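Side-chain contact in glutathione transferase (Mesorhizobium loti, PDB 1R9C), which catalyses the hydration of the antibiotic fosfomycin with the help of a manganese ion, and so confers resistance to the drug: residues T19-L22 / E23-D27. Residues are numbered along the deposited sequence; the frame is centred on the assembly and turned at random.
Sequences TRIL and EGVFD
Glu23 reaches back along one turn of helix 15-26 to meet Arg20 and Thr19. Its chain runs extended beyond CG (chi2 175°), and OE1 accepts a hydrogen bond from NH1 of Arg20 at 3.1 Å, a salt bridge on the exposed flank of the helix. The oxygen lies in the guanidinium plane, at its edge, and is met on the syn side but somewhat out of the carboxylate plane; one N-H makes the link, with the two planes 48° apart. Arginine's long flexible chain can fold along the surface to a glutamate three residues on, as the bend at chi2 does here, and glutamate keeps its charge at this partly exposed flank. OE2 rests 3.5 Å from the methyl CG2 of Thr19, whose hydroxyl is bonded instead to Leu15 O and Lys45.

On the buried flank, the branched end of Leu22 presents CD2 obliquely to CD1 of Phe26 at 3.9 Å. Phe26 offers a broad ring, one face of which carries CG1 of Val25 over its centre. Phe26 N bonds to Leu22 O from above the carbonyl plane, and Asp27 then leaves the helix with positive phi.

Leu22 packs against Phe47, Val54 and Ile56 of the four-stranded sheet, while Phe26 reaches Ile49 on strand 44-49, Phe109 on strand 106-110, and Ile2 of the second subunit, joining this helix of the VOC fold to both sheets and the dimer partner.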
# COMPACT_ATOMS: atom_id res chain seq x y z
N THR A 19 -1.73 5.90 -15.15
CA THR A 19 -1.32 7.29 -14.99
C THR A 19 -2.59 8.17 -14.91
O THR A 19 -2.71 9.03 -14.01
CB THR A 19 -0.42 7.72 -16.18
OG1 THR A 19 0.84 7.03 -16.11
CG2 THR A 19 -0.05 9.20 -16.10
N ARG A 20 -3.52 7.94 -15.84
CA ARG A 20 -4.73 8.77 -15.92
C ARG A 20 -5.61 8.56 -14.68
O ARG A 20 -6.15 9.52 -14.13
CB ARG A 20 -5.48 8.55 -17.24
CG ARG A 20 -4.60 8.84 -18.49
CD ARG A 20 -3.77 10.19 -18.46
NE ARG A 20 -2.92 10.38 -19.65
CZ ARG A 20 -1.87 11.23 -19.72
NH1 ARG A 20 -1.54 11.97 -18.66
NH2 ARG A 20 -1.16 11.34 -20.87
N ILE A 21 -5.73 7.32 -14.23
CA ILE A 21 -6.40 7.02 -12.96
C ILE A 21 -5.77 7.77 -11.78
O ILE A 21 -6.47 8.45 -11.04
CB ILE A 21 -6.47 5.47 -12.71
CG1 ILE A 21 -7.36 4.82 -13.79
CG2 ILE A 21 -6.98 5.19 -11.31
CD1 ILE A 21 -7.24 3.27 -13.89
N LEU A 22 -4.44 7.66 -11.61
CA LEU A 22 -3.82 8.27 -10.44
C LEU A 22 -3.91 9.80 -10.51
O LEU A 22 -4.09 10.46 -9.49
CB LEU A 22 -2.37 7.80 -10.29
CG LEU A 22 -2.14 6.32 -9.99
CD1 LEU A 22 -0.64 5.98 -10.18
CD2 LEU A 22 -2.57 6.03 -8.54
N GLU A 23 -3.81 10.35 -11.72
CA GLU A 23 -3.94 11.79 -11.90
C GLU A 23 -5.40 12.24 -11.71
O GLU A 23 -5.67 13.26 -11.06
CB GLU A 23 -3.44 12.22 -13.28
CG GLU A 23 -1.91 12.13 -13.40
CD GLU A 23 -1.41 12.43 -14.80
OE1 GLU A 23 -2.25 12.59 -15.72
OE2 GLU A 23 -0.18 12.50 -14.99
N GLY A 24 -6.33 11.44 -12.24
CA GLY A 24 -7.74 11.80 -12.28
C GLY A 24 -8.35 11.71 -10.89
O GLY A 24 -9.11 12.61 -10.51
N VAL A 25 -8.04 10.65 -10.15
CA VAL A 25 -8.66 10.44 -8.84
C VAL A 25 -7.89 11.17 -7.74
O VAL A 25 -8.51 11.86 -6.93
CB VAL A 25 -8.86 8.94 -8.46
CG1 VAL A 25 -9.56 8.81 -7.14
CG2 VAL A 25 -9.69 8.24 -9.48
N PHE A 26 -6.56 11.05 -7.72
CA PHE A 26 -5.81 11.55 -6.58
C PHE A 26 -5.04 12.84 -6.82
O PHE A 26 -4.39 13.32 -5.92
CB PHE A 26 -4.83 10.49 -6.02
CG PHE A 26 -5.45 9.14 -5.75
CD1 PHE A 26 -5.23 8.09 -6.63
CD2 PHE A 26 -6.15 8.87 -4.58
CE1 PHE A 26 -5.76 6.80 -6.36
CE2 PHE A 26 -6.69 7.60 -4.33
CZ PHE A 26 -6.49 6.56 -5.21
N ASP A 27 -5.12 13.39 -8.04
CA ASP A 27 -4.23 14.47 -8.46
C ASP A 27 -2.75 14.08 -8.28
O ASP A 27 -1.93 14.90 -7.91
CB ASP A 27 -4.56 15.79 -7.75
CG ASP A 27 -4.37 17.00 -8.64
OD1 ASP A 27 -4.12 16.84 -9.87
OD2 ASP A 27 -4.46 18.17 -8.18